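Local coordinates for PCF11 protein (Saccharomyces cerevisiae, PDB 1SZ9) that binds the carboxy-terminal domain of RNA polymerase II through the helical domain described here, and so probably links transcription to 3'-RNA processing, at residues L33-I38 with K72-P77; S39-F44 with S76-Y81; Y81-L86 with P121-S126; N85-Y90 with L128-Q133. All coordinates share one frame; numbering follows the deposited sequence.

Contact 1 (L33-I38 with K72-P77); sequences LAEENI and KNVGSP
V74 and I38 carry most of this contact, each reaching across to the other segment. V74 puts both methyls against the end of helix 24-36. V74 CG1 lies 3.8 Å from E35 OE1, and V74 CG2 is nearly as close to the same oxygen. V74 CG2 also faces the methyl of A34, with 4.4 Å between V74 CG2 and A34 CB. The side chains of E35 and V74 run past one another in opposing senses. E35 bends at chi2 (87°), which turns CD back from a fully extended course. Of the carboxylate, OE1 is the oxygen that meets the valine methyls, as plain packing.

The second patch is I38 on P77. I38 CG2 sits 3.8 Å from P77 CD, and I38 CD1 is 4.1 Å from the same ring carbon. The isoleucine lies at a slant to the proline side chain. A cis peptide bond precedes P77. Two residues before P77, G75 has positive phi, a backbone shape that leaves no room for a CB beside V74 O and so calls for glycine.

Behind the contact, N37 closes the helix end. N37 ND2 donates to L33 O at 2.9 Å, with an N-H...O angle of 164°, in the carbonyl plane and on a lone pair. The backbone N of N37 adds a weak bond to the same oxygen. Further out, L33 packs on helix 3-16, and V74 touches T31.

The contact joins the C-terminal ends of helices 24-36 and 57-73 at the surface, an arrangement consistent with the all-helical superhelix of CTD-interacting domains.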
# COMPACT_ATOMS: atom_id res chain seq x y z
N LEU A 33 3.00 4.48 13.89
CA LEU A 33 4.45 4.57 13.82
C LEU A 33 4.86 5.47 12.63
O LEU A 33 5.83 6.23 12.71
CB LEU A 33 5.08 3.18 13.64
CG LEU A 33 5.20 2.27 14.88
CD1 LEU A 33 5.63 0.86 14.49
CD2 LEU A 33 6.23 2.89 15.85
N ALA A 34 4.12 5.36 11.53
CA ALA A 34 4.42 6.15 10.34
C ALA A 34 4.11 7.64 10.59
O ALA A 34 4.81 8.51 10.11
CB ALA A 34 3.62 5.62 9.15
N GLU A 35 3.07 7.90 11.36
CA GLU A 35 2.66 9.26 11.72
C GLU A 35 3.69 9.91 12.67
O GLU A 35 4.04 11.08 12.53
CB GLU A 35 1.29 9.20 12.42
CG GLU A 35 0.79 10.49 13.10
CD GLU A 35 0.04 11.43 12.15
OE1 GLU A 35 -0.62 10.94 11.22
OE2 GLU A 35 0.08 12.65 12.35
N GLU A 36 4.18 9.13 13.61
CA GLU A 36 5.11 9.62 14.61
C GLU A 36 6.58 9.64 14.23
O GLU A 36 7.39 10.25 14.92
CB GLU A 36 4.94 8.79 15.88
CG GLU A 36 3.65 9.04 16.61
CD GLU A 36 3.28 7.89 17.51
OE1 GLU A 36 4.19 7.23 18.07
OE2 GLU A 36 2.06 7.63 17.68
N ASN A 37 6.93 9.00 13.13
CA ASN A 37 8.32 8.95 12.74
C ASN A 37 8.53 9.28 11.28
O ASN A 37 9.23 8.57 10.56
CB ASN A 37 8.87 7.55 13.05
CG ASN A 37 8.75 7.21 14.53
OD1 ASN A 37 9.62 7.56 15.32
ND2 ASN A 37 7.65 6.55 14.91
N ILE A 38 7.92 10.37 10.83
CA ILE A 38 8.05 10.77 9.46
C ILE A 38 9.51 10.85 9.03
O ILE A 38 9.83 10.68 7.86
CB ILE A 38 7.34 12.11 9.20
CG1 ILE A 38 5.82 11.86 9.17
CG2 ILE A 38 7.84 12.74 7.88
CD1 ILE A 38 4.98 13.11 8.87
N LYS A 72 -3.82 7.02 3.45
CA LYS A 72 -5.11 7.65 3.73
C LYS A 72 -5.18 8.41 5.06
O LYS A 72 -5.88 9.41 5.17
CB LYS A 72 -6.22 6.61 3.72
CG LYS A 72 -6.75 6.27 2.34
CD LYS A 72 -7.83 5.23 2.42
CE LYS A 72 -8.44 4.93 1.05
NZ LYS A 72 -9.35 3.77 1.17
N ASN A 73 -4.48 7.93 6.08
CA ASN A 73 -4.55 8.56 7.39
C ASN A 73 -3.41 9.48 7.75
O ASN A 73 -3.58 10.39 8.56
CB ASN A 73 -4.71 7.48 8.46
CG ASN A 73 -5.95 6.64 8.24
OD1 ASN A 73 -7.05 7.17 8.13
ND2 ASN A 73 -5.78 5.33 8.14
N VAL A 74 -2.24 9.22 7.18
CA VAL A 74 -1.09 10.07 7.45
C VAL A 74 -0.95 11.03 6.28
O VAL A 74 -0.83 12.24 6.48
CB VAL A 74 0.22 9.25 7.60
CG1 VAL A 74 1.36 10.17 8.07
CG2 VAL A 74 0.02 8.13 8.61
N GLY A 75 -0.99 10.50 5.06
CA GLY A 75 -0.86 11.31 3.86
C GLY A 75 0.60 11.54 3.53
O GLY A 75 1.40 10.61 3.56
N SER A 76 0.96 12.79 3.23
CA SER A 76 2.34 13.11 2.90
C SER A 76 3.27 12.80 4.08
O SER A 76 2.87 12.88 5.23
CB SER A 76 2.46 14.60 2.54
OG SER A 76 3.79 14.88 2.07
N PRO A 77 4.52 12.41 3.80
CA PRO A 77 5.14 12.23 2.48
C PRO A 77 4.93 10.83 1.87
O PRO A 77 5.44 10.51 0.78
CB PRO A 77 6.60 12.49 2.78
CG PRO A 77 6.76 11.80 4.08
CD PRO A 77 5.51 12.23 4.87

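Contact 2 (S39-F44 with S76-Y81)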
# COMPACT_ATOMS: atom_id res chain seq x y z
N SER A 39 10.41 11.09 9.98
CA SER A 39 11.82 11.15 9.64
C SER A 39 12.32 9.80 9.10
O SER A 39 13.36 9.74 8.44
CB SER A 39 12.63 11.57 10.87
OG SER A 39 12.12 10.98 12.06
N CYS A 40 11.57 8.72 9.38
CA CYS A 40 11.95 7.38 8.91
C CYS A 40 11.08 6.91 7.75
O CYS A 40 11.10 5.74 7.38
CB CYS A 40 11.81 6.34 10.03
SG CYS A 40 12.88 6.56 11.46
N ALA A 41 10.29 7.83 7.20
CA ALA A 41 9.37 7.52 6.12
C ALA A 41 9.93 6.63 5.00
O ALA A 41 9.34 5.61 4.65
CB ALA A 41 8.80 8.81 5.54
N GLN A 42 11.06 7.01 4.42
CA GLN A 42 11.59 6.18 3.35
C GLN A 42 11.88 4.74 3.79
O GLN A 42 11.74 3.79 2.99
CB GLN A 42 12.83 6.83 2.73
CG GLN A 42 13.45 5.98 1.62
CD GLN A 42 14.30 6.78 0.66
OE1 GLN A 42 14.89 7.81 1.03
NE2 GLN A 42 14.39 6.31 -0.59
N TYR A 43 12.27 4.55 5.05
CA TYR A 43 12.55 3.21 5.56
C TYR A 43 11.26 2.42 5.64
O TYR A 43 11.24 1.25 5.27
CB TYR A 43 13.19 3.27 6.95
CG TYR A 43 14.59 3.84 6.89
CD1 TYR A 43 15.57 3.22 6.12
CD2 TYR A 43 14.92 5.01 7.57
CE1 TYR A 43 16.84 3.76 6.01
CE2 TYR A 43 16.19 5.57 7.46
CZ TYR A 43 17.14 4.94 6.68
OH TYR A 43 18.39 5.48 6.55
N PHE A 44 10.20 3.06 6.10
CA PHE A 44 8.90 2.40 6.20
C PHE A 44 8.37 2.08 4.79
O PHE A 44 7.82 1.01 4.56
CB PHE A 44 7.90 3.29 6.95
CG PHE A 44 8.32 3.61 8.36
CD1 PHE A 44 9.22 2.80 9.04
CD2 PHE A 44 7.77 4.70 9.03
CE1 PHE A 44 9.59 3.07 10.37
CE2 PHE A 44 8.12 4.98 10.36
CZ PHE A 44 9.04 4.16 11.03
N SER A 76 0.96 12.79 3.23
CA SER A 76 2.34 13.11 2.90
C SER A 76 3.27 12.80 4.08
O SER A 76 2.87 12.88 5.23
CB SER A 76 2.46 14.60 2.54
OG SER A 76 3.79 14.88 2.07
N PRO A 77 4.52 12.41 3.80
CA PRO A 77 5.14 12.23 2.48
C PRO A 77 4.93 10.83 1.87
O PRO A 77 5.44 10.51 0.78
CB PRO A 77 6.60 12.49 2.78
CG PRO A 77 6.76 11.80 4.08
CD PRO A 77 5.51 12.23 4.87
N TYR A 78 4.18 10.00 2.58
CA TYR A 78 3.93 8.64 2.12
C TYR A 78 3.17 8.57 0.79
O TYR A 78 3.51 7.77 -0.08
CB TYR A 78 3.20 7.86 3.22
CG TYR A 78 4.01 7.80 4.49
CD1 TYR A 78 5.13 6.97 4.60
CD2 TYR A 78 3.68 8.61 5.58
CE1 TYR A 78 5.91 6.95 5.76
CE2 TYR A 78 4.45 8.61 6.74
CZ TYR A 78 5.56 7.78 6.83
OH TYR A 78 6.29 7.80 7.99
N THR A 79 2.15 9.42 0.61
CA THR A 79 1.39 9.45 -0.63
C THR A 79 2.33 9.74 -1.80
O THR A 79 2.17 9.22 -2.91
CB THR A 79 0.30 10.56 -0.61
OG1 THR A 79 0.89 11.77 -0.11
CG2 THR A 79 -0.90 10.16 0.26
N ILE A 80 3.33 10.59 -1.55
CA ILE A 80 4.30 10.96 -2.57
C ILE A 80 5.28 9.82 -2.80
O ILE A 80 5.49 9.40 -3.93
CB ILE A 80 5.09 12.24 -2.15
CG1 ILE A 80 4.13 13.43 -2.07
CG2 ILE A 80 6.21 12.52 -3.14
CD1 ILE A 80 4.74 14.67 -1.44
N TYR A 81 5.87 9.31 -1.72
CA TYR A 81 6.84 8.23 -1.84
C TYR A 81 6.31 6.93 -2.45
O TYR A 81 6.96 6.36 -3.31
CB TYR A 81 7.47 7.93 -0.48
CG TYR A 81 8.25 9.08 0.12
CD1 TYR A 81 8.42 10.29 -0.58
CD2 TYR A 81 8.83 8.97 1.38
CE1 TYR A 81 9.14 11.36 -0.02
CE2 TYR A 81 9.54 10.01 1.95
CZ TYR A 81 9.69 11.21 1.25
OH TYR A 81 10.38 12.25 1.82
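Y78 and Y81 both hold CG anti to the carbonyl carbon (chi1 -59° and -62°), which sets it beside the backbone N. Both rings make contact with A41, whose methyl is met by three residues. Y78 CE1 comes to 3.4 Å from A41 CB, a tight approach, and Y78 CZ is only slightly farther. Y81 CE2 reaches A41 CB at 3.9 Å. P77 joins here with its ring carbon CG, also 3.9 Å from A41 CB. The small alanine is consistent with the close approach of the two helix starts, with A41 CA and Y78 CA 6.8 Å apart.

Beyond A41, the phenol of Y78 runs on to F44. Y78 OH lies 3.6 Å from F44 CD2, at the edge of the phenylalanine ring and near its plane. The polar partner of this hydroxyl is A34 O, to which it is hydrogen bonded, so a buried oxygen is satisfied between two helices. A phenylalanine in place of Y78 would probably leave A34 O without this mate and lose the packing of the hydroxyl on the F44 edge.

Backbone oxygens border two of the rings. P77 O stands 3.1 Å above the plane of the Y81 ring, toward its rim. C40 O lies over one face of F44 and accepts the backbone N-H of that residue.

The contact pairs the first turns of helices 41-54 and 78-83. Helix 3-16 packs on F44, with F12 stacked on its ring, while V45 and I70 of helices 41-54 and 57-73 touch Y78.

Contact 3 (Y81-L86 with P121-S126)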
# COMPACT_ATOMS: atom_id res chain seq x y z
N TYR A 81 5.87 9.31 -1.72
CA TYR A 81 6.84 8.23 -1.84
C TYR A 81 6.31 6.93 -2.45
O TYR A 81 6.96 6.36 -3.31
CB TYR A 81 7.47 7.93 -0.48
CG TYR A 81 8.25 9.08 0.12
CD1 TYR A 81 8.42 10.29 -0.58
CD2 TYR A 81 8.83 8.97 1.38
CE1 TYR A 81 9.14 11.36 -0.02
CE2 TYR A 81 9.54 10.01 1.95
CZ TYR A 81 9.69 11.21 1.25
OH TYR A 81 10.38 12.25 1.82
N PHE A 82 5.15 6.45 -1.99
CA PHE A 82 4.58 5.21 -2.54
C PHE A 82 4.13 5.36 -4.00
O PHE A 82 4.04 4.37 -4.72
CB PHE A 82 3.36 4.74 -1.72
CG PHE A 82 3.71 4.03 -0.45
CD1 PHE A 82 4.45 2.83 -0.48
CD2 PHE A 82 3.28 4.53 0.79
CE1 PHE A 82 4.75 2.14 0.70
CE2 PHE A 82 3.58 3.85 1.97
CZ PHE A 82 4.32 2.64 1.93
N SER A 83 3.86 6.60 -4.43
CA SER A 83 3.42 6.84 -5.81
C SER A 83 4.44 6.38 -6.84
O SER A 83 4.07 5.99 -7.94
CB SER A 83 3.16 8.33 -6.10
OG SER A 83 1.95 8.77 -5.51
N ARG A 84 5.73 6.44 -6.49
CA ARG A 84 6.76 6.07 -7.45
C ARG A 84 6.71 4.65 -7.98
O ARG A 84 6.85 4.44 -9.19
CB ARG A 84 8.16 6.34 -6.89
CG ARG A 84 9.25 6.02 -7.93
CD ARG A 84 10.56 6.67 -7.58
NE ARG A 84 10.40 8.10 -7.34
CZ ARG A 84 11.23 8.82 -6.61
NH1 ARG A 84 12.29 8.22 -6.07
NH2 ARG A 84 10.99 10.10 -6.36
N ASN A 85 6.53 3.66 -7.10
CA ASN A 85 6.48 2.28 -7.58
C ASN A 85 5.08 1.67 -7.51
O ASN A 85 4.90 0.50 -7.81
CB ASN A 85 7.48 1.40 -6.79
CG ASN A 85 8.91 1.95 -6.84
OD1 ASN A 85 9.31 2.54 -7.82
ND2 ASN A 85 9.67 1.74 -5.77
N LEU A 86 4.09 2.50 -7.17
CA LEU A 86 2.70 2.05 -7.02
C LEU A 86 2.18 1.22 -8.18
O LEU A 86 1.68 0.13 -7.98
CB LEU A 86 1.78 3.26 -6.83
CG LEU A 86 0.35 2.88 -6.40
CD1 LEU A 86 0.39 2.33 -4.97
CD2 LEU A 86 -0.56 4.11 -6.49
N PRO A 121 -7.62 12.49 -5.90
CA PRO A 121 -6.93 11.19 -5.94
C PRO A 121 -5.82 11.06 -4.89
O PRO A 121 -5.07 12.01 -4.64
CB PRO A 121 -6.40 11.12 -7.37
CG PRO A 121 -7.43 11.93 -8.14
CD PRO A 121 -7.65 13.12 -7.23
N LEU A 122 -5.71 9.89 -4.28
CA LEU A 122 -4.71 9.63 -3.25
C LEU A 122 -3.26 9.73 -3.73
O LEU A 122 -2.40 10.22 -3.02
CB LEU A 122 -4.97 8.25 -2.62
CG LEU A 122 -4.22 7.87 -1.32
CD1 LEU A 122 -4.44 8.91 -0.20
CD2 LEU A 122 -4.68 6.52 -0.88
N PHE A 123 -3.00 9.25 -4.94
CA PHE A 123 -1.65 9.24 -5.48
C PHE A 123 -1.53 10.04 -6.77
O PHE A 123 -2.52 10.49 -7.37
CB PHE A 123 -1.25 7.79 -5.77
CG PHE A 123 -1.31 6.90 -4.57
CD1 PHE A 123 -0.29 6.91 -3.62
CD2 PHE A 123 -2.39 6.04 -4.38
CE1 PHE A 123 -0.35 6.08 -2.51
CE2 PHE A 123 -2.46 5.21 -3.27
CZ PHE A 123 -1.44 5.22 -2.33
N GLU A 124 -0.28 10.19 -7.21
CA GLU A 124 0.03 10.87 -8.45
C GLU A 124 -0.94 10.37 -9.53
O GLU A 124 -1.14 9.14 -9.71
CB GLU A 124 1.47 10.58 -8.85
CG GLU A 124 2.50 11.35 -8.03
CD GLU A 124 3.92 11.19 -8.56
OE1 GLU A 124 4.13 11.38 -9.78
OE2 GLU A 124 4.83 10.87 -7.76
N GLY A 125 -1.56 11.32 -10.22
CA GLY A 125 -2.50 10.99 -11.27
C GLY A 125 -1.95 9.99 -12.26
O GLY A 125 -2.69 9.14 -12.76
N SER A 126 -0.64 10.07 -12.53
CA SER A 126 -0.03 9.15 -13.50
C SER A 126 -0.10 7.66 -13.15
O SER A 126 -0.42 6.83 -14.00
CB SER A 126 1.43 9.50 -13.74
OG SER A 126 2.01 8.53 -14.60
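F123 is the first residue of 121-126 to touch 81-86, and its ring meets three residues there. L86 CD2 lies over one face, 3.7 Å from the ring centroid and 26° off the normal, a CH-pi contact. Its closest ring atom is F123 CD2, at 3.4 Å from L86 CD2. The side chains cross at about a right angle. L122 CG covers the opposite face, so the ring is held between two leucines. S83 OG sits at the ring edge, and F82 CB packs on F123 CE1 at 4.0 Å. An alanine in place of F123 would probably open a gap under L86 and leave W112, which meets this ring edge-to-face, without its partner.

E124 follows. Its backbone N donates to S83 OG at 3.1 Å, and the bond is nearly straight (172°). S83 OG is also hydrogen bonded to T79 O, one turn back in its own helix. The hydroxyl is thus held by two partners and links that helix to the loop. The E124 side chain then lies alongside S83, with E124 OE2 3.5 Å from S83 CB.

E124 is the N-cap residue of helix 125-137. The contact joins the residues leading into this last helix to helix 78-83 and L86, through the F123 ring and the bond from E124 N to S83 OG. It is a loop before a helix, packed on neighbouring helices of the all-helical CTD-interacting fold.

Contact 4 (N85-Y90 with L128-Q133)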
# COMPACT_ATOMS: atom_id res chain seq x y z
N ASN A 85 6.53 3.66 -7.10
CA ASN A 85 6.48 2.28 -7.58
C ASN A 85 5.08 1.67 -7.51
O ASN A 85 4.90 0.50 -7.81
CB ASN A 85 7.48 1.40 -6.79
CG ASN A 85 8.91 1.95 -6.84
OD1 ASN A 85 9.31 2.54 -7.82
ND2 ASN A 85 9.67 1.74 -5.77
N LEU A 86 4.09 2.50 -7.17
CA LEU A 86 2.70 2.05 -7.02
C LEU A 86 2.18 1.22 -8.18
O LEU A 86 1.68 0.13 -7.98
CB LEU A 86 1.78 3.26 -6.83
CG LEU A 86 0.35 2.88 -6.40
CD1 LEU A 86 0.39 2.33 -4.97
CD2 LEU A 86 -0.56 4.11 -6.49
N PHE A 87 2.29 1.73 -9.40
CA PHE A 87 1.81 0.98 -10.55
C PHE A 87 2.50 -0.37 -10.75
O PHE A 87 1.83 -1.38 -10.93
CB PHE A 87 1.95 1.82 -11.83
CG PHE A 87 1.77 1.03 -13.08
CD1 PHE A 87 0.54 0.42 -13.36
CD2 PHE A 87 2.82 0.89 -13.99
CE1 PHE A 87 0.36 -0.33 -14.52
CE2 PHE A 87 2.65 0.14 -15.16
CZ PHE A 87 1.41 -0.47 -15.43
N ASN A 88 3.84 -0.39 -10.75
CA ASN A 88 4.55 -1.65 -10.92
C ASN A 88 4.23 -2.62 -9.79
O ASN A 88 4.03 -3.80 -10.03
CB ASN A 88 6.07 -1.45 -10.99
CG ASN A 88 6.50 -0.77 -12.27
OD1 ASN A 88 5.72 -0.68 -13.21
ND2 ASN A 88 7.74 -0.30 -12.32
N LEU A 89 4.19 -2.12 -8.56
CA LEU A 89 3.87 -2.96 -7.41
C LEU A 89 2.46 -3.53 -7.49
O LEU A 89 2.23 -4.71 -7.24
CB LEU A 89 4.01 -2.16 -6.10
CG LEU A 89 5.41 -2.16 -5.47
CD1 LEU A 89 5.43 -1.23 -4.25
CD2 LEU A 89 5.79 -3.58 -5.08
N TYR A 90 1.51 -2.68 -7.84
CA TYR A 90 0.12 -3.07 -7.94
C TYR A 90 -0.09 -4.13 -9.02
O TYR A 90 -0.69 -5.17 -8.77
CB TYR A 90 -0.75 -1.84 -8.21
CG TYR A 90 -2.24 -2.14 -8.25
CD1 TYR A 90 -2.83 -2.73 -9.36
CD2 TYR A 90 -3.05 -1.85 -7.16
CE1 TYR A 90 -4.20 -3.02 -9.39
CE2 TYR A 90 -4.41 -2.14 -7.17
CZ TYR A 90 -4.98 -2.72 -8.29
OH TYR A 90 -6.33 -2.98 -8.30
N LEU A 128 -2.22 6.13 -11.02
CA LEU A 128 -3.61 5.70 -11.03
C LEU A 128 -4.16 5.46 -12.44
O LEU A 128 -4.95 4.54 -12.64
CB LEU A 128 -4.49 6.71 -10.28
CG LEU A 128 -4.18 6.82 -8.78
CD1 LEU A 128 -5.11 7.81 -8.12
CD2 LEU A 128 -4.34 5.44 -8.12
N GLU A 129 -3.76 6.29 -13.41
CA GLU A 129 -4.22 6.13 -14.80
C GLU A 129 -3.63 4.84 -15.38
O GLU A 129 -4.31 4.12 -16.09
CB GLU A 129 -3.76 7.29 -15.69
CG GLU A 129 -4.49 8.61 -15.47
CD GLU A 129 -3.87 9.74 -16.30
OE1 GLU A 129 -3.61 9.52 -17.52
OE2 GLU A 129 -3.64 10.85 -15.75
N LYS A 130 -2.35 4.59 -15.10
CA LYS A 130 -1.68 3.38 -15.59
C LYS A 130 -2.34 2.13 -14.97
O LYS A 130 -2.48 1.11 -15.65
CB LYS A 130 -0.19 3.37 -15.23
CG LYS A 130 0.72 4.28 -16.05
CD LYS A 130 2.18 3.93 -15.70
CE LYS A 130 3.23 4.91 -16.26
NZ LYS A 130 3.41 4.80 -17.74
N ILE A 131 -2.71 2.22 -13.70
CA ILE A 131 -3.36 1.08 -13.04
C ILE A 131 -4.73 0.86 -13.67
O ILE A 131 -5.14 -0.27 -13.93
CB ILE A 131 -3.53 1.30 -11.52
CG1 ILE A 131 -2.18 1.16 -10.83
CG2 ILE A 131 -4.53 0.27 -10.94
CD1 ILE A 131 -2.19 1.58 -9.34
N GLU A 132 -5.45 1.96 -13.93
CA GLU A 132 -6.76 1.83 -14.55
C GLU A 132 -6.66 1.17 -15.93
O GLU A 132 -7.47 0.32 -16.26
CB GLU A 132 -7.42 3.20 -14.72
CG GLU A 132 -8.81 3.12 -15.31
CD GLU A 132 -9.52 4.46 -15.31
OE1 GLU A 132 -8.98 5.41 -15.91
OE2 GLU A 132 -10.60 4.55 -14.70
N GLN A 133 -5.68 1.60 -16.74
CA GLN A 133 -5.50 1.01 -18.07
C GLN A 133 -5.23 -0.48 -17.95
O GLN A 133 -5.79 -1.28 -18.68
CB GLN A 133 -4.35 1.69 -18.82
CG GLN A 133 -4.55 3.20 -18.91
CD GLN A 133 -3.41 3.90 -19.62
OE1 GLN A 133 -2.24 3.53 -19.47
NE2 GLN A 133 -3.74 4.94 -20.37
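I131 packs against F87, Y90 and L86, and its branches are shared among them. CB is the branch point. CG1 stands anti to the carbonyl carbon (chi1 -74°) and meets the edge of the F87 ring in plane, with I131 CG1 3.8 Å from F87 CD1. The other branch, CG2, lies over one face of the Y90 ring in a CH-pi contact, 3.9 Å from I131 CG2 to the ring centroid. The tip, CD1, reaches back to the root of the tyrosine, 3.9 Å from I131 CD1 to Y90 CG. It also touches L86, with I131 CD1 4.1 Å from L86 CG.

K130 covers one face of F87. K130 CB lies 3.7 Å from the centroid of the F87 ring, 16° off the normal. K130 CD then passes 3.5 Å from F87 CD2. The two side chains lie roughly perpendicular, and beyond CD the lysine chain turns off from F87. F87 CE1 also comes to 3.4 Å from K130 O. At the other end of the contact, L86 CD2 meets L128 CD2.

The short axes of segments 86-90 and 128-133 run at 28° to each other, 9.1 Å apart. F109 of helix 99-112 touches Y90, L128 and I131, and Y90 OH makes a weak hydrogen bond to L105 O.

Between the two segments the contact is thus largely apolar, made of methyl-on-ring and aliphatic packing. Its cohesion rests on shape and burial, while the charged end of K130 stays at the margin.

Overall arrangement
The contacts come in two pairs. Contacts 1 and 2 share S76 and P77, and their centres lie 7 Å apart. Contacts 3 and 4 share N85 and L86, both use helix 125-137, and have centres about 8 Å apart. Contact 2 leads to contact 3 through Y81 and helix 78-83, with centres 12 Å apart. Contacts 1 and 4 have centres about 22 Å apart and do not touch. Along the chain, contacts 1 and 2 close before 3 and 4 open. The region 72-90 packs first on helices 24-36 and 41-54, then on the last helix, 125-137. This successive packing is consistent with one continuous helical scaffold for recognising the polymerase tail.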